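Deoxyribodipyrimidine photo-lyase (Oryza sativa Japonica Group, PDB 3UMV) repairs ultraviolet-damaged DNA by using light and its FAD cofactor to split cyclobutane pyrimidine dimers back into separate pyrimidines. Local coordinates at residues R25-H30 and P173-S178. Numbering follows the deposited sequence.
Sequences RVRVIH and PVWTAS
W175 meets R27 in a CH-pi contact that ties the antiparallel edge strand of the photolyase alpha/beta domain, 26-28, to the short helix about 174-177 that follows the neighbouring strand 162-166. The pair illustrates how an aromatic side chain can join a sheet edge to a helix through its face while its N-H is spent on a backbone carbonyl. CB of R27 sits over one face of the indole, 4.2 Å from the centroid of the six-membered ring and 23° off its normal. With CG anti to the backbone N (chi1 172°), the arginine chain runs on across the ring, and NE lies 3.9 Å from CZ3 of W175; the guanidinium is inclined 63° to the indole rather than stacked on it, and its NH2 bonds to Q165 on strand 162-166. CG1 of V174 packs on the opposite face, so aliphatic carbons touch both faces, each toward the rim. A second, purely van der Waals contact lies just before the strand, where CG of R25 rests 3.7 Å from CG of P173 while its guanidinium reaches past the proline to the carbonyls of V171 and Y199. One hydrogen bond holds the indole edge: NE1 donates to the carbonyl of S24, which helps to set the ring's rotation. An alanine at W175 would probably leave that carbonyl without its indole donor and open a gap beneath the R27 chain. In the ring plane, O of R25 approaches CZ2 of W175 to 3.6 Å.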
ATOM      1  N   ARG A  25      -6.879 -15.452  10.435  1.00 19.09           N
ATOM      2  CA  ARG A  25      -6.611 -14.023  10.222  1.00 17.29           C
ATOM      3  C   ARG A  25      -6.175 -13.307  11.505  1.00 17.76           C
ATOM      4  O   ARG A  25      -5.718 -12.174  11.444  1.00 17.82           O
ATOM      5  CB  ARG A  25      -7.839 -13.282   9.673  1.00 23.67           C
ATOM      6  CG  ARG A  25      -8.464 -13.846   8.410  1.00 26.94           C
ATOM      7  CD  ARG A  25      -9.373 -12.794   7.797  1.00 25.54           C
ATOM      8  NE  ARG A  25     -10.375 -13.347   6.889  1.00 29.82           N
ATOM      9  CZ  ARG A  25     -10.222 -13.407   5.567  1.00 26.86           C
ATOM     10  NH1 ARG A  25     -11.190 -13.917   4.787  1.00 20.99           N
ATOM     11  NH2 ARG A  25      -9.099 -12.957   5.030  1.00 19.09           N
ATOM     12  N   VAL A  26      -6.327 -13.971  12.652  1.00 16.58           N
ATOM     13  CA  VAL A  26      -6.106 -13.359  13.963  1.00 19.45           C
ATOM     14  C   VAL A  26      -4.868 -13.907  14.669  1.00 19.87           C
ATOM     15  O   VAL A  26      -4.741 -15.105  14.880  1.00 23.36           O
ATOM     16  CB  VAL A  26      -7.337 -13.552  14.877  1.00 23.18           C
ATOM     17  CG1 VAL A  26      -7.090 -12.947  16.256  1.00 24.14           C
ATOM     18  CG2 VAL A  26      -8.569 -12.933  14.230  1.00 21.63           C
ATOM     19  N   ARG A  27      -3.944 -13.020  15.005  1.00 19.59           N
ATOM     20  CA  ARG A  27      -2.742 -13.411  15.720  1.00 21.56           C
ATOM     21  C   ARG A  27      -2.838 -12.815  17.118  1.00 19.68           C
ATOM     22  O   ARG A  27      -2.859 -11.599  17.277  1.00 24.29           O
ATOM     23  CB  ARG A  27      -1.498 -12.912  14.973  1.00 22.93           C
ATOM     24  CG  ARG A  27      -0.196 -13.094  15.733  1.00 28.11           C
ATOM     25  CD  ARG A  27       1.022 -12.785  14.862  1.00 32.54           C
ATOM     26  NE  ARG A  27       1.322 -11.356  14.803  1.00 32.07           N
ATOM     27  CZ  ARG A  27       2.208 -10.747  15.589  1.00 35.32           C
ATOM     28  NH1 ARG A  27       2.881 -11.444  16.495  1.00 35.83           N
ATOM     29  NH2 ARG A  27       2.426  -9.440  15.470  1.00 37.80           N
ATOM     30  N   VAL A  28      -2.935 -13.678  18.120  1.00 20.50           N
ATOM     31  CA  VAL A  28      -2.987 -13.231  19.503  1.00 20.93           C
ATOM     32  C   VAL A  28      -1.559 -12.983  19.984  1.00 20.40           C
ATOM     33  O   VAL A  28      -0.797 -13.916  20.197  1.00 28.06           O
ATOM     34  CB  VAL A  28      -3.690 -14.255  20.400  1.00 21.38           C
ATOM     35  CG1 VAL A  28      -3.625 -13.814  21.849  1.00 22.17           C
ATOM     36  CG2 VAL A  28      -5.139 -14.446  19.947  1.00 21.72           C
ATOM     37  N   ILE A  29      -1.201 -11.710  20.116  1.00 23.30           N
ATOM     38  CA  ILE A  29       0.156 -11.316  20.495  1.00 24.50           C
ATOM     39  C   ILE A  29       0.340 -11.474  21.993  1.00 25.97           C
ATOM     40  O   ILE A  29       1.384 -11.903  22.466  1.00 30.97           O
ATOM     41  CB  ILE A  29       0.439  -9.848  20.116  1.00 25.73           C
ATOM     42  CG1 ILE A  29       0.404  -9.686  18.597  1.00 23.26           C
ATOM     43  CG2 ILE A  29       1.791  -9.402  20.663  1.00 29.22           C
ATOM     44  CD1 ILE A  29       0.723  -8.287  18.120  1.00 25.54           C
ATOM     45  N   HIS A  30      -0.686 -11.095  22.736  1.00 23.66           N
ATOM     46  CA  HIS A  30      -0.694 -11.287  24.174  1.00 25.73           C
ATOM     47  C   HIS A  30      -2.108 -11.603  24.641  1.00 29.66           C
ATOM     48  O   HIS A  30      -3.043 -10.857  24.362  1.00 30.68           O
ATOM     49  CB  HIS A  30      -0.151 -10.051  24.885  1.00 23.25           C
ATOM     50  CG  HIS A  30       0.028 -10.244  26.355  1.00 27.90           C
ATOM     51  ND1 HIS A  30      -0.710  -9.558  27.292  1.00 29.26           N
ATOM     52  CD2 HIS A  30       0.849 -11.066  27.050  1.00 31.26           C
ATOM     53  CE1 HIS A  30      -0.341  -9.936  28.504  1.00 35.22           C
ATOM     54  NE2 HIS A  30       0.601 -10.855  28.384  1.00 35.67           N
ATOM     55  N   PRO A 173      -4.379 -14.539   4.877  1.00 16.20           N
ATOM     56  CA  PRO A 173      -3.503 -13.966   5.909  1.00 13.33           C
ATOM     57  C   PRO A 173      -2.034 -14.198   5.603  1.00 15.04           C
ATOM     58  O   PRO A 173      -1.663 -15.301   5.183  1.00 16.19           O
ATOM     59  CB  PRO A 173      -3.920 -14.730   7.166  1.00 18.31           C
ATOM     60  CG  PRO A 173      -5.350 -15.086   6.918  1.00 18.51           C
ATOM     61  CD  PRO A 173      -5.486 -15.328   5.450  1.00 18.92           C
ATOM     62  N   VAL A 174      -1.213 -13.164   5.790  1.00 16.27           N
ATOM     63  CA  VAL A 174       0.198 -13.226   5.412  1.00 14.00           C
ATOM     64  C   VAL A 174       0.962 -14.404   6.056  1.00 17.96           C
ATOM     65  O   VAL A 174       1.806 -15.031   5.405  1.00 19.46           O
ATOM     66  CB  VAL A 174       0.917 -11.895   5.729  1.00 13.88           C
ATOM     67  CG1 VAL A 174       0.913 -11.626   7.256  1.00 19.95           C
ATOM     68  CG2 VAL A 174       2.341 -11.932   5.186  1.00 15.52           C
ATOM     69  N   TRP A 175       0.668 -14.711   7.318  1.00 19.70           N
ATOM     70  CA  TRP A 175       1.390 -15.783   8.016  1.00 21.70           C
ATOM     71  C   TRP A 175       0.855 -17.169   7.644  1.00 21.55           C
ATOM     72  O   TRP A 175       1.482 -18.192   7.929  1.00 22.67           O
ATOM     73  CB  TRP A 175       1.344 -15.562   9.542  1.00 21.08           C
ATOM     74  CG  TRP A 175       0.051 -14.988   9.980  1.00 19.91           C
ATOM     75  CD1 TRP A 175      -1.164 -15.621  10.006  1.00 26.93           C
ATOM     76  CD2 TRP A 175      -0.185 -13.650  10.433  1.00 18.69           C
ATOM     77  NE1 TRP A 175      -2.138 -14.761  10.454  1.00 24.40           N
ATOM     78  CE2 TRP A 175      -1.565 -13.544  10.718  1.00 19.42           C
ATOM     79  CE3 TRP A 175       0.635 -12.538  10.632  1.00 18.38           C
ATOM     80  CZ2 TRP A 175      -2.139 -12.371  11.181  1.00 19.44           C
ATOM     81  CZ3 TRP A 175       0.066 -11.376  11.103  1.00 20.38           C
ATOM     82  CH2 TRP A 175      -1.307 -11.300  11.379  1.00 18.67           C
ATOM     83  N   THR A 176      -0.295 -17.191   6.977  1.00 16.91           N
ATOM     84  CA  THR A 176      -0.923 -18.433   6.550  1.00 19.82           C
ATOM     85  C   THR A 176      -0.629 -18.739   5.080  1.00 19.18           C
ATOM     86  O   THR A 176      -0.465 -19.899   4.698  1.00 23.42           O
ATOM     87  CB  THR A 176      -2.437 -18.355   6.743  1.00 24.52           C
ATOM     88  OG1 THR A 176      -2.722 -18.173   8.133  1.00 29.94           O
ATOM     89  CG2 THR A 176      -3.113 -19.622   6.251  1.00 27.70           C
ATOM     90  N   ALA A 177      -0.532 -17.701   4.248  1.00 15.78           N
ATOM     91  CA  ALA A 177      -0.379 -17.925   2.804  1.00 16.14           C
ATOM     92  C   ALA A 177       0.846 -18.783   2.515  1.00 21.51           C
ATOM     93  O   ALA A 177       0.801 -19.729   1.725  1.00 20.27           O
ATOM     94  CB  ALA A 177      -0.263 -16.582   2.064  1.00 16.48           C
ATOM     95  N   SER A 178       1.949 -18.410   3.148  1.00 25.32           N
ATOM     96  CA  SER A 178       3.170 -19.183   3.096  1.00 21.70           C
ATOM     97  C   SER A 178       3.889 -19.020   4.422  1.00 21.37           C
ATOM     98  O   SER A 178       3.707 -18.019   5.132  1.00 19.62           O
ATOM     99  CB  SER A 178       4.074 -18.736   1.947  1.00 25.32           C
ATOM    100  OG  SER A 178       5.228 -19.553   1.876  1.00 18.58           O
TER